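Local coordinates for Alr4995 protein (Nostoc sp., PDB 6LRF), which probably breaks down arginine through its arginine dihydrolase activity and also acts as an ornithine cyclodeaminase, two enzymes joined in one chain, at residues Phe319-Gly322 and Thr328-Ala331; Val342-Ile347 and Ile434-Gly439; Val390-Gln395 and Ile408-Thr413; Phe85-Arg90 and Gly137-Leu142. One frame throughout, in Å; residues are numbered along the deposited sequence.

Contact 1 (Phe319-Gly322 and Thr328-Ala331)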
loop_
_atom_site.group_PDB
_atom_site.type_symbol
_atom_site.label_atom_id
_atom_site.label_comp_id
_atom_site.label_asym_id
_atom_site.label_seq_id
_atom_site.Cartn_x
_atom_site.Cartn_y
_atom_site.Cartn_z
ATOM N N PHE B 319 -37.721 27.342 -5.628
ATOM C CA PHE B 319 -37.656 26.117 -4.848
ATOM C C PHE B 319 -38.998 25.911 -4.167
ATOM O O PHE B 319 -39.450 26.777 -3.410
ATOM C CB PHE B 319 -36.534 26.200 -3.817
ATOM C CG PHE B 319 -36.209 24.899 -3.163
ATOM C CD1 PHE B 319 -35.180 24.109 -3.643
ATOM C CD2 PHE B 319 -36.926 24.468 -2.054
ATOM C CE1 PHE B 319 -34.870 22.902 -3.042
ATOM C CE2 PHE B 319 -36.625 23.252 -1.448
ATOM C CZ PHE B 319 -35.595 22.472 -1.946
ATOM N N ASN B 320 -39.646 24.786 -4.457
ATOM C CA ASN B 320 -40.865 24.409 -3.753
ATOM C C ASN B 320 -40.558 23.304 -2.741
ATOM O O ASN B 320 -40.214 22.184 -3.119
ATOM C CB ASN B 320 -41.943 23.962 -4.744
ATOM C CG ASN B 320 -42.447 25.112 -5.613
ATOM O OD1 ASN B 320 -41.827 26.181 -5.686
ATOM N ND2 ASN B 320 -43.578 24.897 -6.280
ATOM N N LEU B 321 -40.657 23.651 -1.463
ATOM C CA LEU B 321 -40.323 22.752 -0.364
ATOM C C LEU B 321 -41.441 21.771 -0.033
ATOM O O LEU B 321 -42.558 22.185 0.253
ATOM C CB LEU B 321 -40.002 23.554 0.899
ATOM C CG LEU B 321 -39.644 22.690 2.115
ATOM C CD1 LEU B 321 -38.313 21.954 1.885
ATOM C CD2 LEU B 321 -39.610 23.522 3.403
ATOM N N GLY B 322 -41.127 20.483 -0.029
ATOM C CA GLY B 322 -42.065 19.490 0.482
ATOM C C GLY B 322 -42.507 19.762 1.918
ATOM O O GLY B 322 -41.721 20.215 2.744
ATOM N N THR B 328 -41.978 15.291 -1.720
ATOM C CA THR B 328 -40.998 15.645 -2.728
ATOM C C THR B 328 -40.867 17.169 -2.764
ATOM O O THR B 328 -41.790 17.901 -2.398
ATOM C CB THR B 328 -41.377 15.080 -4.104
ATOM O OG1 THR B 328 -42.764 15.306 -4.329
ATOM C CG2 THR B 328 -41.139 13.578 -4.134
ATOM N N SER B 329 -39.684 17.631 -3.127
ATOM C CA SER B 329 -39.439 19.044 -3.362
ATOM C C SER B 329 -39.138 19.208 -4.842
ATOM O O SER B 329 -38.857 18.221 -5.532
ATOM C CB SER B 329 -38.282 19.557 -2.498
ATOM O OG SER B 329 -38.686 19.677 -1.147
ATOM N N ALA B 330 -39.228 20.438 -5.340
ATOM C CA ALA B 330 -38.947 20.703 -6.752
ATOM C C ALA B 330 -38.173 21.997 -6.889
ATOM O O ALA B 330 -38.441 22.965 -6.186
ATOM C CB ALA B 330 -40.236 20.771 -7.562
ATOM N N ALA B 331 -37.212 22.019 -7.803
ATOM C CA ALA B 331 -36.477 23.246 -8.072
ATOM C C ALA B 331 -36.371 23.502 -9.583
ATOM O O ALA B 331 -36.299 22.571 -10.384
ATOM C CB ALA B 331 -35.098 23.189 -7.430
#
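Phe319 faces Ala331 as a non-hydrogen-bonded antiparallel pair, and Asn320 faces Ala330 as the hydrogen-bonded pair next to it, the two backbones running 176° apart. In the latter pair Asn320 N gives its hydrogen to Ala330 O at 2.8 Å, and Ala330 N returns one to Asn320 O at 3.0 Å. Beyond this the regular strand pairing gives way to a side chain. Ser329 carries its OG opposite its carbonyl carbon, beside its own backbone N (chi1 -74°), and there the hydroxyl receives Gly322 N at 2.8 Å in an almost straight bond of 175°. A serine oxygen thus takes the place a backbone carbonyl would hold, and the chain stays tied to its partner past the end of the strand. Gly322 CA also comes close to Thr328 O, at 3.3 Å.

The ring of Phe319 leans along the partner strand. Its CD1 meets Ala331 CB at 3.9 Å while CZ reaches Ser329 CB at 4.0 Å, both approached obliquely, and Ala330 O lies over one face, toward the rim. At the ring's edge, in its plane, sits CD1 of Leu321. Leu294 and Leu295 of helix 294-297 pack on the same ring, which also meets Phe319 of a second subunit, the two rings inclined to each other.

Ser329 and Ala331 bond in turn through their backbones to Gly292 and Ile290, placing strand 329-337 between strands 280-292 and 313-320. This is the loop end of an antiparallel beta hairpin whose outer strand is the last of its mixed sheet within the chain.

Contact 2 (Val342-Ile347 and Ile434-Gly439)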
loop_
_atom_site.group_PDB
_atom_site.type_symbol
_atom_site.label_atom_id
_atom_site.label_comp_id
_atom_site.label_asym_id
_atom_site.label_seq_id
_atom_site.Cartn_x
_atom_site.Cartn_y
_atom_site.Cartn_z
ATOM N N VAL B 342 -20.181 22.679 -24.505
ATOM C CA VAL B 342 -20.127 22.575 -23.043
ATOM C C VAL B 342 -21.537 22.333 -22.484
ATOM O O VAL B 342 -21.721 21.564 -21.527
ATOM C CB VAL B 342 -19.487 23.831 -22.392
ATOM C CG1 VAL B 342 -19.621 23.785 -20.868
ATOM C CG2 VAL B 342 -18.018 23.958 -22.799
HETATM N N MSE B 343 -22.534 22.978 -23.090
HETATM C CA MSE B 343 -23.935 22.745 -22.724
HETATM C C MSE B 343 -24.337 21.265 -22.869
HETATM O O MSE B 343 -25.041 20.717 -22.025
HETATM C CB MSE B 343 -24.868 23.609 -23.578
HETATM C CG MSE B 343 -26.345 23.411 -23.241
HETATM SE SE MSE B 343 -26.781 23.866 -21.333
HETATM C CE MSE B 343 -27.225 25.792 -21.556
ATOM N N GLU B 344 -23.892 20.623 -23.940
ATOM C CA GLU B 344 -24.186 19.207 -24.146
ATOM C C GLU B 344 -23.546 18.339 -23.073
ATOM O O GLU B 344 -24.132 17.350 -22.604
ATOM C CB GLU B 344 -23.693 18.754 -25.512
ATOM C CG GLU B 344 -24.417 19.389 -26.674
ATOM C CD GLU B 344 -23.918 18.858 -28.000
ATOM O OE1 GLU B 344 -22.735 19.105 -28.345
ATOM O OE2 GLU B 344 -24.708 18.165 -28.674
ATOM N N GLU B 345 -22.335 18.701 -22.689
ATOM C CA GLU B 345 -21.642 17.959 -21.657
ATOM C C GLU B 345 -22.409 18.059 -20.322
ATOM O O GLU B 345 -22.606 17.056 -19.620
ATOM C CB GLU B 345 -20.218 18.473 -21.521
ATOM C CG GLU B 345 -19.329 17.612 -20.653
ATOM C CD GLU B 345 -18.482 16.623 -21.450
ATOM O OE1 GLU B 345 -17.984 16.989 -22.551
ATOM O OE2 GLU B 345 -18.314 15.478 -20.962
ATOM N N ILE B 346 -22.866 19.265 -19.996
ATOM C CA ILE B 346 -23.630 19.509 -18.778
ATOM C C ILE B 346 -24.958 18.768 -18.780
ATOM O O ILE B 346 -25.298 18.083 -17.817
ATOM C CB ILE B 346 -23.894 21.023 -18.578
ATOM C CG1 ILE B 346 -22.586 21.768 -18.274
ATOM C CG2 ILE B 346 -24.927 21.264 -17.482
ATOM C CD1 ILE B 346 -22.678 23.279 -18.481
ATOM N N ILE B 347 -25.716 18.913 -19.856
ATOM C CA ILE B 347 -27.022 18.276 -19.947
ATOM C C ILE B 347 -26.896 16.743 -19.886
ATOM O O ILE B 347 -27.737 16.074 -19.273
ATOM C CB ILE B 347 -27.749 18.719 -21.227
ATOM C CG1 ILE B 347 -27.965 20.235 -21.191
ATOM C CG2 ILE B 347 -29.087 17.998 -21.378
ATOM C CD1 ILE B 347 -28.732 20.706 -19.980
ATOM N N ILE B 434 -29.288 8.757 -32.348
ATOM C CA ILE B 434 -29.499 9.973 -31.573
ATOM C C ILE B 434 -28.224 10.797 -31.441
ATOM O O ILE B 434 -27.156 10.276 -31.068
ATOM C CB ILE B 434 -30.051 9.622 -30.180
ATOM C CG1 ILE B 434 -31.410 8.951 -30.360
ATOM C CG2 ILE B 434 -30.141 10.864 -29.288
ATOM C CD1 ILE B 434 -32.096 8.653 -29.107
ATOM N N VAL B 435 -28.339 12.079 -31.794
ATOM C CA VAL B 435 -27.259 13.055 -31.643
ATOM C C VAL B 435 -27.794 14.180 -30.774
ATOM O O VAL B 435 -29.004 14.251 -30.531
ATOM C CB VAL B 435 -26.767 13.631 -32.985
ATOM C CG1 VAL B 435 -26.225 12.525 -33.885
ATOM C CG2 VAL B 435 -27.894 14.389 -33.678
ATOM N N ASP B 436 -26.903 15.052 -30.313
ATOM C CA ASP B 436 -27.284 16.148 -29.420
ATOM C C ASP B 436 -27.850 15.586 -28.108
ATOM O O ASP B 436 -27.554 14.445 -27.738
ATOM C CB ASP B 436 -28.291 17.085 -30.107
ATOM C CG ASP B 436 -28.204 18.528 -29.601
ATOM O OD1 ASP B 436 -28.593 18.788 -28.435
ATOM O OD2 ASP B 436 -27.765 19.404 -30.379
ATOM N N VAL B 437 -28.639 16.379 -27.390
ATOM C CA VAL B 437 -29.063 16.000 -26.043
ATOM C C VAL B 437 -30.541 16.269 -25.790
ATOM O O VAL B 437 -30.992 16.275 -24.652
ATOM C CB VAL B 437 -28.227 16.746 -24.951
ATOM C CG1 VAL B 437 -26.747 16.327 -25.004
ATOM C CG2 VAL B 437 -28.353 18.263 -25.111
ATOM N N LEU B 438 -31.300 16.495 -26.852
ATOM C CA LEU B 438 -32.744 16.665 -26.722
ATOM C C LEU B 438 -33.486 15.335 -26.679
ATOM O O LEU B 438 -33.021 14.338 -27.226
ATOM C CB LEU B 438 -33.288 17.502 -27.886
ATOM C CG LEU B 438 -32.784 18.937 -27.981
ATOM C CD1 LEU B 438 -33.303 19.581 -29.262
ATOM C CD2 LEU B 438 -33.244 19.692 -26.757
ATOM N N GLY B 439 -34.638 15.329 -26.018
ATOM C CA GLY B 439 -35.536 14.195 -26.055
ATOM C C GLY B 439 -34.953 12.945 -25.438
ATOM O O GLY B 439 -35.160 11.841 -25.938
#
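Val437 meets the helix 340-352 with both of its methyls, each on a different residue one turn apart. CG1 rests 3.7 Å from Glu344 O and 3.9 Å from Glu344 CB, whereas CG2 touches Ile347 CG2 at 3.8 Å. Ile347 offers that branch because it stands opposite the backbone N, while its CG1 arm leads away from the loop; the two side chains cross at about a right angle. Arg286 of strand 280-292 also packs against Val437.

Next to this apolar patch the glutamate runs on, extended beyond CG, until its OE2 comes within 3.4 Å of Asp436 CA and 3.7 Å of Asp436 OD2. The side chains of Glu344 and Asp436 also cross nearly perpendicularly, and their carboxylate planes are inclined by 54°. Two like-charged groups thus lie close together.

Asp436 is the more firmly held of the two acids. Its OD1 takes Val437 N at 2.6 Å, the donor arriving on the anti side and 15° out of the carboxylate plane; this short local bond ties the acid to the very residue that packs on the helix. Asp436 OD2 is hydrogen-bonded to NE2 of His340, at the start of the same helix. Glu344 OE1 makes a long, weak ion pair with Arg555, and Glu344 O is also held by Ser348 OG. Asp379 adds another acid near Glu344 OE2.

The buried junction therefore pairs a methyl-lined seam with a cluster of acids, whose mutual repulsion is probably moderated by the histidine, the distant arginine and the N-H of Val437.

Contact 3 (Val390-Gln395 and Ile408-Thr413)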
loop_
_atom_site.group_PDB
_atom_site.type_symbol
_atom_site.label_atom_id
_atom_site.label_comp_id
_atom_site.label_asym_id
_atom_site.label_seq_id
_atom_site.Cartn_x
_atom_site.Cartn_y
_atom_site.Cartn_z
ATOM N N VAL B 390 -36.261 7.770 -24.801
ATOM C CA VAL B 390 -36.023 8.790 -25.826
ATOM C C VAL B 390 -37.333 9.181 -26.544
ATOM O O VAL B 390 -38.231 8.355 -26.700
ATOM C CB VAL B 390 -34.981 8.306 -26.850
ATOM C CG1 VAL B 390 -33.660 7.987 -26.143
ATOM C CG2 VAL B 390 -35.468 7.059 -27.553
ATOM N N ARG B 391 -37.445 10.439 -26.968
ATOM C CA ARG B 391 -38.704 10.956 -27.532
ATOM C C ARG B 391 -38.647 10.957 -29.058
ATOM O O ARG B 391 -37.847 11.678 -29.660
ATOM C CB ARG B 391 -38.995 12.367 -27.014
ATOM C CG ARG B 391 -40.480 12.813 -27.078
ATOM C CD ARG B 391 -40.605 14.219 -26.484
ATOM N NE ARG B 391 -41.958 14.779 -26.490
ATOM C CZ ARG B 391 -42.410 15.640 -27.404
ATOM N NH1 ARG B 391 -41.637 16.016 -28.411
ATOM N NH2 ARG B 391 -43.644 16.117 -27.322
ATOM N N ILE B 392 -39.479 10.116 -29.670
ATOM C CA ILE B 392 -39.522 9.970 -31.125
ATOM C C ILE B 392 -40.941 10.307 -31.575
ATOM O O ILE B 392 -41.902 9.717 -31.072
ATOM C CB ILE B 392 -39.140 8.540 -31.576
ATOM C CG1 ILE B 392 -37.937 8.015 -30.783
ATOM C CG2 ILE B 392 -38.908 8.467 -33.104
ATOM C CD1 ILE B 392 -36.674 8.840 -30.978
ATOM N N ASN B 393 -41.059 11.264 -32.496
ATOM C CA ASN B 393 -42.343 11.846 -32.914
ATOM C C ASN B 393 -43.369 11.956 -31.770
ATOM O O ASN B 393 -44.438 11.349 -31.818
ATOM C CB ASN B 393 -42.940 11.047 -34.079
ATOM C CG ASN B 393 -44.059 11.821 -34.827
ATOM O OD1 ASN B 393 -44.195 13.040 -34.697
ATOM N ND2 ASN B 393 -44.849 11.100 -35.614
ATOM N N GLY B 394 -43.004 12.705 -30.730
ATOM C CA GLY B 394 -43.904 13.035 -29.636
ATOM C C GLY B 394 -44.126 11.954 -28.599
ATOM O O GLY B 394 -44.928 12.114 -27.685
ATOM N N GLN B 395 -43.406 10.852 -28.733
ATOM C CA GLN B 395 -43.672 9.668 -27.932
ATOM C C GLN B 395 -42.385 9.180 -27.232
ATOM O O GLN B 395 -41.336 9.065 -27.872
ATOM C CB GLN B 395 -44.276 8.591 -28.841
ATOM C CG GLN B 395 -44.700 7.286 -28.181
ATOM C CD GLN B 395 -45.443 6.358 -29.157
ATOM O OE1 GLN B 395 -44.849 5.443 -29.743
ATOM N NE2 GLN B 395 -46.750 6.593 -29.325
ATOM N N ILE B 408 -27.357 5.212 -29.330
ATOM C CA ILE B 408 -28.735 4.737 -29.318
ATOM C C ILE B 408 -29.295 4.786 -30.732
ATOM O O ILE B 408 -29.415 5.857 -31.324
ATOM C CB ILE B 408 -29.595 5.563 -28.363
ATOM C CG1 ILE B 408 -29.005 5.482 -26.947
ATOM C CG2 ILE B 408 -31.039 5.073 -28.357
ATOM C CD1 ILE B 408 -29.817 6.237 -25.916
ATOM N N ALA B 409 -29.609 3.613 -31.278
ATOM C CA ALA B 409 -30.129 3.504 -32.634
ATOM C C ALA B 409 -31.650 3.371 -32.584
ATOM O O ALA B 409 -32.202 2.705 -31.716
ATOM C CB ALA B 409 -29.499 2.311 -33.361
ATOM N N ILE B 410 -32.321 4.031 -33.516
ATOM C CA ILE B 410 -33.772 4.072 -33.556
ATOM C C ILE B 410 -34.189 3.475 -34.873
ATOM O O ILE B 410 -33.672 3.864 -35.925
ATOM C CB ILE B 410 -34.343 5.519 -33.469
ATOM C CG1 ILE B 410 -33.767 6.265 -32.271
ATOM C CG2 ILE B 410 -35.881 5.497 -33.407
ATOM C CD1 ILE B 410 -34.112 5.608 -30.940
ATOM N N THR B 411 -35.124 2.540 -34.829
ATOM C CA THR B 411 -35.650 1.995 -36.063
ATOM C C THR B 411 -37.166 1.731 -35.965
ATOM O O THR B 411 -37.719 1.514 -34.875
ATOM C CB THR B 411 -34.865 0.715 -36.463
ATOM O OG1 THR B 411 -35.425 0.164 -37.663
ATOM C CG2 THR B 411 -34.910 -0.313 -35.369
ATOM N N GLN B 412 -37.843 1.825 -37.107
ATOM C CA GLN B 412 -39.257 1.470 -37.202
ATOM C C GLN B 412 -39.324 -0.007 -37.622
ATOM O O GLN B 412 -38.686 -0.408 -38.586
ATOM C CB GLN B 412 -39.996 2.382 -38.205
ATOM C CG GLN B 412 -41.498 2.115 -38.341
ATOM C CD GLN B 412 -42.312 2.516 -37.102
ATOM O OE1 GLN B 412 -42.141 3.604 -36.544
ATOM N NE2 GLN B 412 -43.206 1.632 -36.676
ATOM N N THR B 413 -40.064 -0.814 -36.871
ATOM C CA THR B 413 -40.145 -2.250 -37.146
ATOM C C THR B 413 -41.613 -2.644 -37.297
ATOM O O THR B 413 -42.495 -1.841 -36.954
ATOM C CB THR B 413 -39.504 -3.072 -36.007
ATOM O OG1 THR B 413 -40.454 -3.210 -34.942
ATOM C CG2 THR B 413 -38.235 -2.396 -35.493
#
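Ile392 and Ile410 reach toward each other tip to tip from two facing strands, CD1 of Ile392 lying 4.1 Å from CG1 of Ile410. Both isoleucines have a bent outer arm rather than an extended one, with chi2 near -62° in each, which turns their CD1 methyls in between the strands; these methyls are themselves 4.1 Å apart. The branch methyl is used as well, since CG2 of Ile410 lies against CG1 of Ile392.

Val390 meets the same isoleucine differently. Here the two side chains slide past one another in opposite directions, and Val390 CG2 brushes Ile410 CD1 at 3.9 Å. Ile410 CD1 is in this way shared by two residues of strand 388-392. The other methyl of Val390, CG1, faces Ile408 CD1 at 4.2 Å; unlike its neighbour, Ile408 keeps its outer arm straight (chi2 -178°), and that reach makes the contact possible. All four are aliphatic, and the contact is purely apolar packing.

Ile434 packs against Val390, Ile408 and Ile410, Val399 against Val390 and Ile408, Leu417 against Ile392, and Ala419 against Ile410. Arg391, which takes no part in this core, forms salt bridges with Asp364 and Glu362, and a type I' turn from Ile392 to Gln395 sends the chain into strand 395-400.

The strand axes pass 10.2 Å apart at 37°, although two other strands separate them in the order of the sheet. That spacing suits face-to-face packing, and is consistent with a mixed sheet curled into a small barrel-like fold round an aliphatic core.

Contact 4 (Phe85-Arg90 and Gly137-Leu142)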
loop_
_atom_site.group_PDB
_atom_site.type_symbol
_atom_site.label_atom_id
_atom_site.label_comp_id
_atom_site.label_asym_id
_atom_site.label_seq_id
_atom_site.Cartn_x
_atom_site.Cartn_y
_atom_site.Cartn_z
ATOM N N PHE B 85 -18.894 45.567 -9.756
ATOM C CA PHE B 85 -17.896 44.779 -9.018
ATOM C C PHE B 85 -18.576 43.722 -8.148
ATOM O O PHE B 85 -19.668 43.938 -7.632
ATOM C CB PHE B 85 -16.991 45.674 -8.149
ATOM C CG PHE B 85 -16.049 46.546 -8.944
ATOM C CD1 PHE B 85 -14.819 46.061 -9.366
ATOM C CD2 PHE B 85 -16.401 47.852 -9.280
ATOM C CE1 PHE B 85 -13.938 46.861 -10.098
ATOM C CE2 PHE B 85 -15.534 48.664 -10.018
ATOM C CZ PHE B 85 -14.297 48.168 -10.430
ATOM N N LEU B 86 -17.920 42.571 -8.020
ATOM C CA LEU B 86 -18.388 41.494 -7.155
ATOM C C LEU B 86 -18.315 41.905 -5.687
ATOM O O LEU B 86 -19.292 41.809 -4.962
ATOM C CB LEU B 86 -17.553 40.230 -7.390
ATOM C CG LEU B 86 -17.760 39.049 -6.438
ATOM C CD1 LEU B 86 -19.154 38.486 -6.600
ATOM C CD2 LEU B 86 -16.713 37.983 -6.719
ATOM N N HIS B 87 -17.145 42.382 -5.276
ATOM C CA HIS B 87 -16.870 42.716 -3.886
ATOM C C HIS B 87 -17.271 44.126 -3.523
ATOM O O HIS B 87 -16.933 45.078 -4.233
ATOM C CB HIS B 87 -15.386 42.527 -3.585
ATOM C CG HIS B 87 -14.942 41.099 -3.630
ATOM N ND1 HIS B 87 -14.138 40.599 -4.632
ATOM C CD2 HIS B 87 -15.203 40.062 -2.805
ATOM C CE1 HIS B 87 -13.910 39.316 -4.413
ATOM N NE2 HIS B 87 -14.542 38.967 -3.307
ATOM N N LYS B 88 -17.963 44.257 -2.395
ATOM C CA LYS B 88 -18.424 45.549 -1.904
ATOM C C LYS B 88 -17.278 46.560 -1.721
ATOM O O LYS B 88 -17.502 47.768 -1.770
ATOM C CB LYS B 88 -19.181 45.360 -0.584
ATOM C CG LYS B 88 -18.411 44.529 0.452
ATOM C CD LYS B 88 -19.262 44.179 1.686
ATOM C CE LYS B 88 -18.758 42.898 2.365
ATOM N NZ LYS B 88 -19.756 42.293 3.298
ATOM N N GLU B 89 -16.055 46.070 -1.540
ATOM C CA GLU B 89 -14.918 46.947 -1.274
ATOM C C GLU B 89 -14.562 47.818 -2.488
ATOM O O GLU B 89 -13.857 48.830 -2.356
ATOM C CB GLU B 89 -13.690 46.132 -0.839
ATOM C CG GLU B 89 -13.745 45.573 0.587
ATOM C CD GLU B 89 -14.532 44.280 0.688
ATOM O OE1 GLU B 89 -14.638 43.576 -0.341
ATOM O OE2 GLU B 89 -15.046 43.962 1.790
ATOM N N ARG B 90 -15.045 47.425 -3.665
ATOM C CA ARG B 90 -14.728 48.158 -4.886
ATOM C C ARG B 90 -15.978 48.770 -5.506
ATOM O O ARG B 90 -15.872 49.587 -6.418
ATOM C CB ARG B 90 -14.019 47.252 -5.911
ATOM C CG ARG B 90 -12.576 46.904 -5.552
ATOM C CD ARG B 90 -11.759 46.483 -6.770
ATOM N NE ARG B 90 -11.522 47.617 -7.666
ATOM C CZ ARG B 90 -10.815 47.551 -8.791
ATOM N NH1 ARG B 90 -10.271 46.398 -9.165
ATOM N NH2 ARG B 90 -10.651 48.637 -9.547
ATOM N N GLY B 137 -15.159 33.084 -14.301
ATOM C CA GLY B 137 -14.600 32.086 -13.413
ATOM C C GLY B 137 -14.430 32.579 -11.987
ATOM O O GLY B 137 -14.517 31.786 -11.060
ATOM N N PHE B 138 -14.182 33.874 -11.808
ATOM C CA PHE B 138 -13.939 34.436 -10.478
ATOM C C PHE B 138 -14.659 35.754 -10.237
ATOM O O PHE B 138 -15.288 35.953 -9.200
ATOM C CB PHE B 138 -12.434 34.646 -10.258
ATOM C CG PHE B 138 -11.653 33.368 -10.199
ATOM C CD1 PHE B 138 -11.719 32.554 -9.075
ATOM C CD2 PHE B 138 -10.853 32.971 -11.265
ATOM C CE1 PHE B 138 -11.002 31.372 -9.016
ATOM C CE2 PHE B 138 -10.144 31.785 -11.206
ATOM C CZ PHE B 138 -10.220 30.992 -10.073
ATOM N N ARG B 139 -14.555 36.667 -11.191
ATOM C CA ARG B 139 -15.098 38.004 -10.998
ATOM C C ARG B 139 -16.323 38.233 -11.878
ATOM O O ARG B 139 -17.439 38.372 -11.372
ATOM C CB ARG B 139 -14.016 39.052 -11.268
ATOM C CG ARG B 139 -12.925 39.087 -10.181
ATOM C CD ARG B 139 -13.501 39.411 -8.789
ATOM N NE ARG B 139 -12.439 39.555 -7.793
ATOM C CZ ARG B 139 -11.707 40.657 -7.613
ATOM N NH1 ARG B 139 -11.915 41.741 -8.356
ATOM N NH2 ARG B 139 -10.759 40.674 -6.686
ATOM N N SER B 140 -16.128 38.248 -13.190
ATOM C CA SER B 140 -17.249 38.414 -14.099
ATOM C C SER B 140 -18.031 37.122 -14.297
ATOM O O SER B 140 -17.450 36.065 -14.478
ATOM C CB SER B 140 -16.760 38.929 -15.451
ATOM O OG SER B 140 -15.968 40.092 -15.266
ATOM N N GLU B 141 -19.349 37.243 -14.296
ATOM C CA GLU B 141 -20.267 36.140 -14.543
ATOM C C GLU B 141 -20.415 35.828 -16.016
ATOM O O GLU B 141 -20.421 36.726 -16.870
ATOM C CB GLU B 141 -21.645 36.467 -13.972
ATOM C CG GLU B 141 -21.715 36.423 -12.468
ATOM C CD GLU B 141 -21.912 35.012 -11.922
ATOM O OE1 GLU B 141 -22.333 34.114 -12.690
ATOM O OE2 GLU B 141 -21.652 34.814 -10.715
ATOM N N LEU B 142 -20.558 34.545 -16.300
ATOM C CA LEU B 142 -20.766 34.047 -17.649
ATOM C C LEU B 142 -21.963 34.729 -18.303
ATOM O O LEU B 142 -21.935 35.077 -19.495
ATOM C CB LEU B 142 -20.960 32.525 -17.607
ATOM C CG LEU B 142 -21.265 31.848 -18.941
ATOM C CD1 LEU B 142 -20.159 32.147 -19.950
ATOM C CD2 LEU B 142 -21.425 30.329 -18.716
#
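Arg139 crosses Leu86 and His87 at about a right angle, and its path from the backbone explains what each part touches. From CB the chain turns CG back beside the backbone N, and a second bend at chi2 (-60°) redirects it toward the 85-90 segment. CD then comes to Leu86 CD2 at 4.1 Å. The same leucine methyl lies 3.5 Å from Phe138 O, so that it is wedged against the peptide just ahead of the arginine, and it also covers one face of the neighbouring His87 ring.

The chain is straight about CG-CD, which brings NE to the edge of the imidazole, in its plane, 3.7 Å from both CE1 and ND1 of His87. The last torsion turns the guanidinium crosswise, almost perpendicular to the ring, at 84°. His87 ND1 lies 3.6 Å above the plane of the Arg139 guanidinium, offset toward the rim.

Both segments belong to the guanidine-modifying, dimethylargininase-like part of the chain, a family built on the alpha/beta propeller. Here the loop following strand 132-136 meets the turn that leads into the short, weakly bonded helix 88-91, where Arg90 N bonds to His87 O at 3.1 Å.

At CZ the group forks. NH1 forms a salt bridge with Glu118 OE1, while NH2 donates to Ile21 O, and these two bonds fix the rotation of the guanidinium beside the histidine. Glu118 serves both sides of the contact, because its OE2 takes Leu86 N. Arg90 NH1, which is hydrogen-bonded to Asn71 OD1, lies 5.0 Å from Arg139 NH1, a like charge.

In the fold
From the N terminus, contact 4 comes first, closing a loop of 46 residues within the dimethylargininase-like part. Contact 1 follows as the short hairpin of strands 313-320 and 329-337, and this second strand leads directly into helix 340-352, where contact 2 opens. Contact 2 closes 86 residues, and contact 3 is nested inside them; the others lie in series and none cross. Contacts 2 and 3 touch through two probable hydrogen bonds: Ile434 N to Ile408 O joins neighbouring strands 432-435 and 407-413, and Arg391 N to Gly439 O brings the loop at Gly439 to strand 388-392. Contact 4 touches none of the others, although its nearest atoms come to about 7 Å from those of contact 2.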